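Local coordinates for alpha-galacturonidase (Bacillus subtilis, PDB 3FEF), which hydrolyses alpha-1,4-di-galacturonate, its probable natural substrate, to galacturonate, as an NAD- and manganese-dependent glycosidase of glycosyl hydrolase family 4 that assembles as a homotetramer, at residues Cys152-Tyr157 / Asn395-Ala400; Ser21-Leu26 / Trp61-Val66; Ser246-Ala251 / Ile295-Gln300; His170-Thr175 / Val342-Met347; Glu181-Thr184 / Gly188-Val191. All coordinates share one frame; numbering follows the deposited sequence.

Contact 1: Cys152-Tyr157 / Asn395-Ala400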
# COMPACT_ATOMS: atom_id res chain seq x y z
N CYS A 152 14.64 -20.19 2.04
CA CYS A 152 14.08 -21.26 2.86
C CYS A 152 12.96 -20.75 3.72
O CYS A 152 11.87 -21.31 3.77
CB CYS A 152 15.15 -21.87 3.78
SG CYS A 152 16.46 -22.67 2.89
N THR A 153 13.24 -19.66 4.42
CA THR A 153 12.22 -19.13 5.30
C THR A 153 10.99 -18.72 4.48
O THR A 153 9.87 -18.89 4.92
CB THR A 153 12.78 -17.96 6.12
OG1 THR A 153 14.00 -18.40 6.74
CG2 THR A 153 11.81 -17.55 7.19
N ARG A 154 11.22 -18.17 3.29
CA ARG A 154 10.10 -17.69 2.50
C ARG A 154 9.24 -18.84 2.03
O ARG A 154 8.03 -18.69 1.90
CB ARG A 154 10.59 -16.90 1.29
CG ARG A 154 9.45 -16.39 0.45
CD ARG A 154 8.68 -15.22 1.11
NE ARG A 154 7.91 -14.58 0.05
CZ ARG A 154 6.59 -14.65 -0.08
NH1 ARG A 154 5.86 -15.26 0.83
NH2 ARG A 154 6.01 -14.07 -1.11
N VAL A 155 9.86 -19.99 1.78
CA VAL A 155 9.16 -21.17 1.29
C VAL A 155 8.25 -21.68 2.39
O VAL A 155 7.12 -22.06 2.13
CB VAL A 155 10.14 -22.28 0.81
CG1 VAL A 155 9.41 -23.64 0.59
CG2 VAL A 155 10.88 -21.84 -0.46
N LEU A 156 8.74 -21.66 3.63
CA LEU A 156 7.88 -22.03 4.75
C LEU A 156 6.53 -21.28 4.70
O LEU A 156 5.46 -21.88 4.81
CB LEU A 156 8.60 -21.80 6.09
CG LEU A 156 9.81 -22.69 6.34
CD1 LEU A 156 10.47 -22.46 7.71
CD2 LEU A 156 9.39 -24.17 6.17
N TYR A 157 6.58 -19.95 4.55
CA TYR A 157 5.36 -19.16 4.56
C TYR A 157 4.50 -19.36 3.31
O TYR A 157 3.28 -19.28 3.39
CB TYR A 157 5.66 -17.66 4.76
CG TYR A 157 5.94 -17.30 6.20
CD1 TYR A 157 7.23 -17.34 6.71
CD2 TYR A 157 4.90 -16.95 7.06
CE1 TYR A 157 7.49 -17.03 8.03
CE2 TYR A 157 5.16 -16.63 8.40
CZ TYR A 157 6.46 -16.68 8.87
OH TYR A 157 6.74 -16.38 10.19
N ASN A 395 15.32 -11.61 -6.91
CA ASN A 395 15.92 -12.91 -7.18
C ASN A 395 15.50 -14.02 -6.22
O ASN A 395 15.18 -15.15 -6.64
CB ASN A 395 17.44 -12.77 -7.21
CG ASN A 395 17.89 -11.86 -8.32
OD1 ASN A 395 17.08 -11.52 -9.20
ND2 ASN A 395 19.14 -11.42 -8.29
N GLN A 396 15.49 -13.69 -4.94
CA GLN A 396 15.02 -14.62 -3.91
C GLN A 396 13.54 -15.01 -4.09
O GLN A 396 13.20 -16.18 -4.00
CB GLN A 396 15.30 -14.04 -2.52
CG GLN A 396 16.82 -13.95 -2.25
CD GLN A 396 17.19 -13.09 -1.02
OE1 GLN A 396 16.33 -12.46 -0.41
NE2 GLN A 396 18.48 -13.05 -0.69
N GLU A 397 12.67 -14.04 -4.37
CA GLU A 397 11.26 -14.34 -4.66
C GLU A 397 11.11 -15.25 -5.88
O GLU A 397 10.32 -16.18 -5.87
CB GLU A 397 10.43 -13.05 -4.89
CG GLU A 397 10.20 -12.16 -3.66
CD GLU A 397 9.41 -12.85 -2.55
OE1 GLU A 397 8.22 -13.21 -2.78
OE2 GLU A 397 9.97 -13.04 -1.43
N ALA A 398 11.84 -14.96 -6.94
CA ALA A 398 11.78 -15.76 -8.17
C ALA A 398 12.26 -17.19 -7.92
O ALA A 398 11.68 -18.16 -8.43
CB ALA A 398 12.59 -15.12 -9.26
N VAL A 399 13.33 -17.32 -7.13
CA VAL A 399 13.85 -18.65 -6.80
C VAL A 399 12.80 -19.47 -6.05
O VAL A 399 12.58 -20.64 -6.37
CB VAL A 399 15.19 -18.59 -6.02
CG1 VAL A 399 15.57 -19.98 -5.48
CG2 VAL A 399 16.32 -18.05 -6.93
N ALA A 400 12.14 -18.85 -5.07
CA ALA A 400 11.13 -19.55 -4.30
C ALA A 400 10.00 -20.00 -5.20
O ALA A 400 9.58 -21.15 -5.14
CB ALA A 400 10.62 -18.68 -3.16
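Arg154 and Glu397 meet in a side-on salt bridge, in which the guanidinium offers NE and NH2 to the two oxygens of the carboxylate. Arg154 NE reaches Glu397 OE2 at 3.0 Å and Arg154 NH2 reaches Glu397 OE1 at 2.9 Å; both oxygens use their syn lone pairs. The two flat groups are nearly coplanar, 18° apart. A weaker third bond runs from Arg154 NE to Glu397 OE1 at 3.2 Å. Both chains are bent at chi2: that of Arg154, which leaves its helix with CG anti to the backbone N, at 72°, and that of Glu397 likewise.

Beside the salt bridge Val155 CG2 packs on Ala400 CB at 4.2 Å. The local helix axes approach to 9.7 Å and cross at -53°. Residues 152-157 belong to a helix of the Rossmann-like half, and residues 395-400 to the long helix 383-405 of the C-terminal half, so the pair bridges the two. Gln359 packs on Arg154 and Ala360 on Glu397, while Asn395 and Ala398 pack on Met387 of the second subunit. Since each carboxylate oxygen takes an N-H almost in the guanidinium plane, the bridge is probably between ionised groups and is likely to restrain the rotation of both, in a position only partly shielded from solvent.

Contact 2: Ser21-Leu26 / Trp61-Val66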
# COMPACT_ATOMS: atom_id res chain seq x y z
N SER A 21 25.66 -26.42 19.62
CA SER A 21 25.47 -25.13 20.25
C SER A 21 24.15 -25.07 21.02
O SER A 21 24.09 -24.60 22.15
CB SER A 21 25.56 -24.03 19.19
OG SER A 21 24.45 -23.16 19.32
N LEU A 22 23.08 -25.57 20.41
CA LEU A 22 21.82 -25.67 21.12
C LEU A 22 21.97 -26.52 22.40
O LEU A 22 21.46 -26.16 23.46
CB LEU A 22 20.75 -26.27 20.21
CG LEU A 22 19.50 -26.80 20.92
CD1 LEU A 22 18.61 -25.64 21.36
CD2 LEU A 22 18.74 -27.81 20.05
N MSE A 23 22.67 -27.64 22.30
CA MSE A 23 22.82 -28.52 23.46
C MSE A 23 23.55 -27.84 24.62
O MSE A 23 23.11 -27.89 25.76
CB MSE A 23 23.56 -29.80 23.07
CG MSE A 23 22.74 -30.69 22.17
SE MSE A 23 23.73 -32.24 21.51
CE MSE A 23 22.65 -32.54 19.92
N SER A 24 24.67 -27.20 24.30
CA SER A 24 25.40 -26.42 25.30
C SER A 24 24.50 -25.42 26.00
O SER A 24 24.49 -25.33 27.22
CB SER A 24 26.60 -25.72 24.68
OG SER A 24 27.53 -26.70 24.25
N ASP A 25 23.71 -24.68 25.22
CA ASP A 25 22.86 -23.65 25.80
C ASP A 25 21.75 -24.27 26.64
O ASP A 25 21.42 -23.78 27.72
CB ASP A 25 22.35 -22.68 24.74
CG ASP A 25 23.42 -21.74 24.27
OD1 ASP A 25 24.37 -21.52 25.06
OD2 ASP A 25 23.37 -21.24 23.13
N LEU A 26 21.19 -25.37 26.15
CA LEU A 26 20.15 -26.05 26.92
C LEU A 26 20.70 -26.57 28.23
O LEU A 26 20.02 -26.56 29.26
CB LEU A 26 19.54 -27.20 26.12
CG LEU A 26 18.63 -26.81 24.97
CD1 LEU A 26 18.16 -28.08 24.24
CD2 LEU A 26 17.44 -26.03 25.50
N TRP A 61 17.53 -32.18 30.00
CA TRP A 61 16.92 -32.52 28.73
C TRP A 61 17.19 -33.96 28.29
O TRP A 61 18.32 -34.41 28.27
CB TRP A 61 17.34 -31.52 27.66
CG TRP A 61 16.78 -30.14 27.92
CD1 TRP A 61 17.30 -29.18 28.74
CD2 TRP A 61 15.58 -29.59 27.37
NE1 TRP A 61 16.50 -28.06 28.73
CE2 TRP A 61 15.44 -28.29 27.89
CE3 TRP A 61 14.61 -30.07 26.47
CZ2 TRP A 61 14.37 -27.46 27.54
CZ3 TRP A 61 13.57 -29.26 26.13
CH2 TRP A 61 13.45 -27.97 26.67
N ARG A 62 16.14 -34.68 27.92
CA ARG A 62 16.27 -36.02 27.39
C ARG A 62 16.24 -35.99 25.86
O ARG A 62 15.30 -35.45 25.25
CB ARG A 62 15.18 -36.93 27.94
CG ARG A 62 14.99 -38.25 27.17
CD ARG A 62 14.82 -39.41 28.14
NE ARG A 62 13.56 -40.14 27.97
CZ ARG A 62 13.19 -41.18 28.74
NH1 ARG A 62 13.98 -41.60 29.72
NH2 ARG A 62 12.03 -41.80 28.52
N TYR A 63 17.27 -36.55 25.25
CA TYR A 63 17.38 -36.58 23.81
C TYR A 63 16.99 -37.94 23.28
O TYR A 63 17.30 -38.95 23.90
CB TYR A 63 18.82 -36.28 23.41
CG TYR A 63 19.22 -34.85 23.69
CD1 TYR A 63 19.63 -34.47 24.97
CD2 TYR A 63 19.16 -33.89 22.69
CE1 TYR A 63 19.99 -33.16 25.23
CE2 TYR A 63 19.51 -32.57 22.95
CZ TYR A 63 19.92 -32.22 24.22
OH TYR A 63 20.28 -30.93 24.46
N GLU A 64 16.31 -37.96 22.15
CA GLU A 64 15.96 -39.20 21.47
C GLU A 64 16.09 -39.04 19.94
O GLU A 64 15.39 -38.21 19.34
CB GLU A 64 14.52 -39.61 21.84
CG GLU A 64 14.16 -41.05 21.48
CD GLU A 64 12.65 -41.27 21.26
OE1 GLU A 64 11.83 -40.40 21.64
OE2 GLU A 64 12.29 -42.34 20.70
N ALA A 65 16.96 -39.82 19.31
CA ALA A 65 16.98 -39.92 17.84
C ALA A 65 15.74 -40.65 17.32
O ALA A 65 15.46 -41.76 17.73
CB ALA A 65 18.22 -40.64 17.37
N VAL A 66 14.99 -40.02 16.42
CA VAL A 66 13.77 -40.61 15.87
C VAL A 66 13.88 -40.75 14.36
O VAL A 66 14.66 -40.05 13.71
CB VAL A 66 12.51 -39.79 16.22
CG1 VAL A 66 12.30 -39.71 17.73
CG2 VAL A 66 12.61 -38.40 15.61
O HOH W 1 21.30 -30.10 26.73
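Leu26 lies against Trp61 in a CH-pi contact: its CD2 methyl sits over one face of the indole, 4.2 Å from the centroid of the five-membered ring and displaced toward the rim, with Trp61 CE2 the nearest ring atom at 3.8 Å. The two side chains meet at about a right angle, and the Leu26 CB also comes near Trp61 CD1. A phenylalanine in place of Trp61 lacks the second ring, and this would probably open a gap beneath the Leu26 methyl between helix and strand.

A Met-aromatic contact, with selenium in place of sulfur, joins Met23, modelled as selenomethionine, to Tyr63. Met23 SE stands 5.0 Å from the centroid of the Tyr63 ring, at a slant to it, while Met23 CG touches Tyr63 OH at 3.4 Å. Met23 CG lies anti to its carbonyl carbon (chi1 -69°), and the chain beyond runs extended past the phenol. Leu26 CD1 also reaches Tyr63 OH, at 3.6 Å.

Polar contact is left to one water, which donates to Met23 O at 3.0 Å and lies 2.6 Å from Tyr63 OH, at the edge of the ring and in its plane.

The pairing belongs to the Rossmann-like domain, and both segments fall in the region that, by similarity, binds NAD. Helix 18-28, in the beta-alpha-beta crossover between strands 6-11 and 34-39, packs here on strand 61-66, outermost in the parallel sheet within the chain; Val36 touches Leu26, Trp61 and Tyr63. The chemistry is thus that of a buried apolar core in which the phenol hydroxyl and a helix carbonyl share a water.

Contact 3: Ser246-Ala251 / Ile295-Gln300. With SO4 (sulfate ion), chain E.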
# COMPACT_ATOMS: atom_id res chain seq x y z
N SER A 246 41.94 -17.98 10.32
CA SER A 246 41.05 -18.93 9.67
C SER A 246 40.27 -18.28 8.53
O SER A 246 40.29 -17.06 8.38
CB SER A 246 40.06 -19.50 10.66
OG SER A 246 39.00 -18.59 10.87
N VAL A 247 39.60 -19.11 7.74
CA VAL A 247 38.77 -18.60 6.64
C VAL A 247 37.62 -17.72 7.16
O VAL A 247 36.99 -17.01 6.39
CB VAL A 247 38.22 -19.75 5.78
CG1 VAL A 247 39.32 -20.72 5.42
CG2 VAL A 247 37.09 -20.48 6.49
N PHE A 248 37.38 -17.76 8.46
CA PHE A 248 36.26 -17.00 9.02
C PHE A 248 36.63 -15.58 9.44
O PHE A 248 35.74 -14.77 9.72
CB PHE A 248 35.65 -17.75 10.20
CG PHE A 248 35.05 -19.06 9.80
CD1 PHE A 248 33.90 -19.10 9.02
CD2 PHE A 248 35.63 -20.25 10.20
CE1 PHE A 248 33.34 -20.29 8.65
CE2 PHE A 248 35.06 -21.47 9.83
CZ PHE A 248 33.93 -21.49 9.05
N CYS A 249 37.92 -15.28 9.47
CA CYS A 249 38.41 -14.04 10.04
C CYS A 249 38.67 -12.94 9.02
O CYS A 249 38.77 -13.20 7.83
CB CYS A 249 39.72 -14.29 10.80
SG CYS A 249 39.52 -15.36 12.22
N SER A 250 38.80 -11.71 9.50
CA SER A 250 39.05 -10.62 8.58
C SER A 250 39.60 -9.43 9.34
O SER A 250 39.70 -9.48 10.56
CB SER A 250 37.76 -10.21 7.87
OG SER A 250 37.17 -9.06 8.48
N ALA A 251 39.96 -8.38 8.63
CA ALA A 251 40.30 -7.13 9.27
C ALA A 251 39.26 -6.04 8.94
O ALA A 251 39.56 -4.86 9.03
CB ALA A 251 41.71 -6.68 8.85
N ILE A 295 35.43 -25.59 -0.88
CA ILE A 295 34.66 -26.73 -0.40
C ILE A 295 35.51 -27.77 0.33
O ILE A 295 35.00 -28.53 1.13
CB ILE A 295 33.85 -27.40 -1.49
CG1 ILE A 295 32.83 -26.41 -2.06
CG2 ILE A 295 33.13 -28.64 -0.94
CD1 ILE A 295 32.07 -25.63 -0.98
N SER A 296 36.81 -27.79 0.03
CA SER A 296 37.72 -28.71 0.69
C SER A 296 37.81 -28.39 2.18
O SER A 296 37.92 -29.29 3.01
CB SER A 296 39.10 -28.62 0.05
OG SER A 296 39.59 -27.30 0.19
N PHE A 297 37.77 -27.10 2.51
CA PHE A 297 37.79 -26.72 3.90
C PHE A 297 36.61 -27.36 4.61
O PHE A 297 36.74 -27.85 5.74
CB PHE A 297 37.75 -25.21 4.09
CG PHE A 297 37.59 -24.80 5.52
CD1 PHE A 297 38.70 -24.60 6.33
CD2 PHE A 297 36.33 -24.67 6.08
CE1 PHE A 297 38.55 -24.25 7.66
CE2 PHE A 297 36.19 -24.33 7.41
CZ PHE A 297 37.30 -24.12 8.20
N ARG A 298 35.46 -27.38 3.95
CA ARG A 298 34.25 -27.89 4.59
C ARG A 298 34.29 -29.39 4.73
O ARG A 298 33.72 -29.94 5.66
CB ARG A 298 32.97 -27.47 3.83
CG ARG A 298 32.77 -25.94 3.81
CD ARG A 298 31.46 -25.52 3.14
NE ARG A 298 31.41 -24.07 3.01
CZ ARG A 298 30.92 -23.25 3.93
NH1 ARG A 298 30.94 -21.94 3.75
NH2 ARG A 298 30.40 -23.75 5.04
N LYS A 299 34.92 -30.07 3.78
CA LYS A 299 35.04 -31.52 3.88
C LYS A 299 35.99 -31.86 5.01
O LYS A 299 35.69 -32.71 5.86
CB LYS A 299 35.47 -32.15 2.55
CG LYS A 299 34.35 -32.13 1.53
CD LYS A 299 34.72 -32.81 0.23
CE LYS A 299 33.47 -33.02 -0.61
NZ LYS A 299 33.79 -33.09 -2.07
N GLN A 300 37.11 -31.15 5.06
CA GLN A 300 38.07 -31.30 6.14
C GLN A 300 37.42 -31.00 7.50
O GLN A 300 37.49 -31.82 8.42
CB GLN A 300 39.27 -30.36 5.93
CG GLN A 300 40.27 -30.41 7.05
CD GLN A 300 41.52 -29.59 6.77
OE1 GLN A 300 42.38 -29.42 7.64
NE2 GLN A 300 41.63 -29.07 5.54
S SO4 E . 29.73 -21.06 7.25
O1 SO4 E . 30.40 -21.65 8.40
O2 SO4 E . 30.70 -20.67 6.23
O3 SO4 E . 28.98 -19.89 7.69
O4 SO4 E . 28.80 -22.03 6.68
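The CG2 methyl of Val247 lies in the angle formed by two phenyl rings, over the centre of a face of Phe297 and of a face of Phe248. It stands 4.0 Å from the centroid of the Phe297 ring, only 10° off the ring normal, a nearly head-on CH-pi contact. The two rings themselves are turned by 78°, with centroids 5.7 Å apart; their nearest atoms are Phe248 CE2 and Phe297 CZ at 3.8 Å. Phe297 reaches out from its helix with CG anti to the backbone N (chi1 172°), which carries the ring toward the 246-251 loop.

That loop makes a type I beta turn from Ser246 to Cys249, and within it Ser246 OG accepts from Phe248 N at 3.0 Å, an ST turn. It lies in the C-terminal domain of the family, against the first turn of helix 295-314, with the side chain of Phe248 about 7 Å from that of His170, the proton donor by similarity.

Next to Phe297, the extended Arg298 puts its guanidinium edge to a sulfate, probably from the crystallisation liquor: NH1 of Arg298 bonds sulfate O2 at 2.8 Å and NH2 of Arg298 bonds O4 at 2.9 Å. Arg271 holds the same anion, whose O2 also lies in plane at the Phe248 ring edge.

Contact 4: His170-Thr175 / Val342-Met347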
# COMPACT_ATOMS: atom_id res chain seq x y z
N HIS A 170 23.80 -15.37 13.19
CA HIS A 170 24.66 -14.79 14.22
C HIS A 170 25.59 -13.72 13.65
O HIS A 170 26.42 -13.20 14.38
CB HIS A 170 25.47 -15.87 14.93
CG HIS A 170 26.41 -16.60 14.03
ND1 HIS A 170 26.47 -17.98 13.97
CD2 HIS A 170 27.30 -16.15 13.11
CE1 HIS A 170 27.37 -18.35 13.08
NE2 HIS A 170 27.89 -17.25 12.54
N GLU A 171 25.45 -13.36 12.38
CA GLU A 171 26.36 -12.39 11.80
C GLU A 171 26.32 -11.04 12.52
O GLU A 171 27.36 -10.43 12.77
CB GLU A 171 26.08 -12.20 10.30
CG GLU A 171 26.69 -13.30 9.44
CD GLU A 171 28.14 -13.60 9.82
OE1 GLU A 171 29.02 -12.76 9.53
OE2 GLU A 171 28.38 -14.67 10.40
N VAL A 172 25.13 -10.57 12.87
CA VAL A 172 25.03 -9.27 13.50
C VAL A 172 25.78 -9.27 14.85
O VAL A 172 26.32 -8.25 15.25
CB VAL A 172 23.57 -8.84 13.68
CG1 VAL A 172 23.51 -7.52 14.42
CG2 VAL A 172 22.85 -8.74 12.32
N PHE A 173 25.86 -10.42 15.53
CA PHE A 173 26.57 -10.45 16.81
C PHE A 173 28.03 -10.07 16.63
O PHE A 173 28.60 -9.39 17.49
CB PHE A 173 26.43 -11.82 17.50
CG PHE A 173 25.01 -12.26 17.68
CD1 PHE A 173 23.99 -11.32 17.81
CD2 PHE A 173 24.69 -13.61 17.73
CE1 PHE A 173 22.67 -11.72 17.95
CE2 PHE A 173 23.37 -14.03 17.88
CZ PHE A 173 22.36 -13.08 17.99
N GLY A 174 28.62 -10.48 15.52
CA GLY A 174 30.03 -10.20 15.24
C GLY A 174 30.30 -8.72 15.02
O GLY A 174 31.38 -8.23 15.32
N THR A 175 29.31 -8.01 14.50
CA THR A 175 29.47 -6.58 14.32
C THR A 175 29.28 -5.84 15.63
O THR A 175 29.96 -4.85 15.90
CB THR A 175 28.52 -6.02 13.24
OG1 THR A 175 28.80 -6.71 12.01
CG2 THR A 175 28.80 -4.55 13.04
N VAL A 342 14.48 -8.55 22.95
CA VAL A 342 14.56 -7.85 21.67
C VAL A 342 15.85 -8.31 20.99
O VAL A 342 16.93 -8.10 21.52
CB VAL A 342 14.55 -6.30 21.85
CG1 VAL A 342 14.94 -5.60 20.56
CG2 VAL A 342 13.16 -5.82 22.30
N THR A 343 15.73 -8.99 19.85
CA THR A 343 16.92 -9.48 19.12
C THR A 343 16.60 -9.52 17.63
O THR A 343 15.45 -9.33 17.23
CB THR A 343 17.43 -10.85 19.66
OG1 THR A 343 18.72 -11.15 19.10
CG2 THR A 343 16.48 -11.96 19.32
N ASN A 344 17.62 -9.69 16.79
CA ASN A 344 17.38 -9.57 15.35
C ASN A 344 16.97 -10.92 14.79
O ASN A 344 17.57 -11.95 15.15
CB ASN A 344 18.62 -9.05 14.60
CG ASN A 344 19.87 -9.89 14.89
OD1 ASN A 344 20.35 -9.94 16.03
ND2 ASN A 344 20.39 -10.54 13.86
N VAL A 345 15.97 -10.91 13.92
CA VAL A 345 15.49 -12.12 13.30
C VAL A 345 14.99 -11.88 11.88
O VAL A 345 14.72 -10.76 11.47
CB VAL A 345 14.33 -12.74 14.11
CG1 VAL A 345 14.72 -12.94 15.57
CG2 VAL A 345 13.12 -11.86 14.01
N ASN A 346 14.82 -12.98 11.16
CA ASN A 346 14.31 -12.95 9.82
C ASN A 346 12.82 -13.32 9.80
O ASN A 346 12.43 -14.37 10.29
CB ASN A 346 15.13 -13.91 8.95
CG ASN A 346 16.50 -13.35 8.62
OD1 ASN A 346 16.72 -12.87 7.51
ND2 ASN A 346 17.43 -13.38 9.59
N MSE A 347 12.02 -12.46 9.19
CA MSE A 347 10.58 -12.65 9.10
C MSE A 347 10.01 -11.92 7.89
O MSE A 347 10.60 -10.97 7.40
CB MSE A 347 9.93 -12.04 10.33
CG MSE A 347 10.12 -12.88 11.54
SE MSE A 347 9.00 -12.18 12.93
CE MSE A 347 7.50 -13.39 12.57
O HOH W 2 23.27 -12.07 14.87
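The amide of Asn344 comes down on the first turn of helix 171-187, its two ends meeting different residues. Asn344 ND2 touches Val172 CG2, the methyl beside the backbone N, at 3.4 Å, and Asn344 OD1 approaches Phe173 CE1 at 3.5 Å, the amide standing 82° to the phenyl plane. Asn344 gets there with CG between the backbone N and the carbonyl carbon (chi1 54°), which directs the amide off the strand toward the helix. Val172 comes from the opposite direction, while Phe173, with CG anti to its carbonyl carbon (chi1 -55°), crosses Thr343 at about a right angle, Thr343 OG1 lying at the ring edge.

A water sits over the centre of the Phe173 ring, accepting from Phe173 N at 3.1 Å and, weakly, from Asn344 ND2 at 3.4 Å. The stronger partner of Asn344 ND2 is Glu363 OE2, while Glu363 OE1 accepts from Asn346 ND2. Strand 341-348 is the outer strand, within this chain, of a three-stranded antiparallel sheet in the C-terminal half; helix 171-187 begins just after Cys169, a ligand of the magnesium ion, and His170, the proton donor by similarity. A leucine in place of Asn344 would probably leave Glu363 OE2 without this N-H donor in a buried setting, and the water without its weak amide bond. On the helix side Phe173 makes a cation-pi contact with Arg194.

Contact 5: Glu181-Thr184 / Gly188-Val191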
# COMPACT_ATOMS: atom_id res chain seq x y z
N GLU A 181 34.48 -3.47 20.94
CA GLU A 181 35.93 -3.29 21.01
C GLU A 181 36.38 -1.90 20.55
O GLU A 181 37.37 -1.36 21.06
CB GLU A 181 36.66 -4.40 20.25
CG GLU A 181 36.46 -5.77 20.90
CD GLU A 181 37.36 -6.83 20.35
OE1 GLU A 181 38.32 -6.50 19.63
OE2 GLU A 181 37.09 -8.02 20.63
N MSE A 182 35.63 -1.32 19.61
CA MSE A 182 35.91 0.03 19.14
C MSE A 182 35.67 1.04 20.26
O MSE A 182 36.45 1.97 20.43
CB MSE A 182 35.06 0.35 17.91
CG MSE A 182 34.92 1.83 17.62
SE MSE A 182 33.42 2.18 16.36
CE MSE A 182 31.96 2.13 17.67
N VAL A 183 34.59 0.86 21.00
CA VAL A 183 34.29 1.67 22.18
C VAL A 183 35.45 1.66 23.18
O VAL A 183 35.86 2.72 23.66
CB VAL A 183 33.03 1.14 22.89
CG1 VAL A 183 32.86 1.81 24.25
CG2 VAL A 183 31.77 1.33 22.00
N THR A 184 35.95 0.48 23.50
CA THR A 184 37.11 0.36 24.36
C THR A 184 38.34 1.04 23.76
O THR A 184 39.01 1.83 24.42
CB THR A 184 37.46 -1.10 24.61
OG1 THR A 184 36.35 -1.76 25.21
CG2 THR A 184 38.67 -1.20 25.55
N GLY A 188 38.29 4.12 25.66
CA GLY A 188 38.99 3.62 26.84
C GLY A 188 38.10 2.97 27.88
O GLY A 188 38.58 2.51 28.92
N ILE A 189 36.80 2.89 27.62
CA ILE A 189 35.89 2.27 28.58
C ILE A 189 35.45 0.86 28.21
O ILE A 189 35.29 0.53 27.04
CB ILE A 189 34.67 3.15 28.85
CG1 ILE A 189 33.73 3.17 27.65
CG2 ILE A 189 35.11 4.57 29.20
CD1 ILE A 189 32.68 4.27 27.73
N GLU A 190 35.26 0.03 29.23
CA GLU A 190 34.81 -1.34 29.06
C GLU A 190 33.37 -1.42 28.55
O GLU A 190 32.56 -0.55 28.81
CB GLU A 190 34.89 -2.09 30.39
CG GLU A 190 36.28 -2.14 30.95
CD GLU A 190 37.21 -2.91 30.05
OE1 GLU A 190 37.01 -4.13 29.89
OE2 GLU A 190 38.14 -2.29 29.49
N VAL A 191 33.07 -2.48 27.82
CA VAL A 191 31.69 -2.82 27.51
C VAL A 191 31.55 -4.24 28.01
O VAL A 191 32.30 -5.10 27.58
CB VAL A 191 31.39 -2.76 26.01
CG1 VAL A 191 30.03 -3.38 25.73
CG2 VAL A 191 31.43 -1.32 25.52
O HOH W 3 35.21 -4.29 27.20
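Helix 171-187 runs out into Gly188, which at phi 82° has turned to the left-handed region, while Gly188 N still bonds Thr184 O at 2.7 Å, from 40° out of the plane of that carbonyl, and weakly Val183 O at 3.4 Å.

Past Gly188 the chain doubles back, and side chains of the last turns close on it. Val183 CG1, anti to its backbone N, is the apolar centre: it meets Val191 CG2 at 3.7 Å and Ile189 CG1 at 3.8 Å, with Tyr215 packing on Ile189 and Val191 from a strand of the C-terminal half. On the polar side Thr184 OG1 lies 3.1 Å from Ile189 O, with Ala180 O as a competing acceptor for its one proton. Ile189 O also takes a CA-H...O contact from Thr184 CA at 3.2 Å. At Gly188 itself a side chain would collide with the carbonyl oxygen of the residue before, so the backbone alone accounts for the glycine.

A water completes the loop: it accepts from Val191 N at 2.9 Å and makes weak bonds to Thr184 OG1 and Glu190 OE1. The contact therefore pairs a small aliphatic cluster of Val183, Ile189 and Val191, facing the body of the protein, with a water-assisted backbone turn on the surface that links the helix to strand 197-202.

In the fold
From the N terminus, contact 2 closes first, a short loop within the Rossmann-like domain that joins an early helix to an outer strand. All the others follow it. Contact 1 opens at 152-157 and closes only at 395-400, a long loop that encloses the remaining three and ties the Rossmann-like half to the C-terminal half. Inside it contact 4 spans 170-175 to 342-347, and Tyr157 touches Met347 where the two meet. Contacts 5 and 3 lie in series within that loop: contact 5 closes the end of the helix that contact 4 uses at its start, and contact 3 joins loop 246-251 to helix 295-314. The loops nest, and none cross.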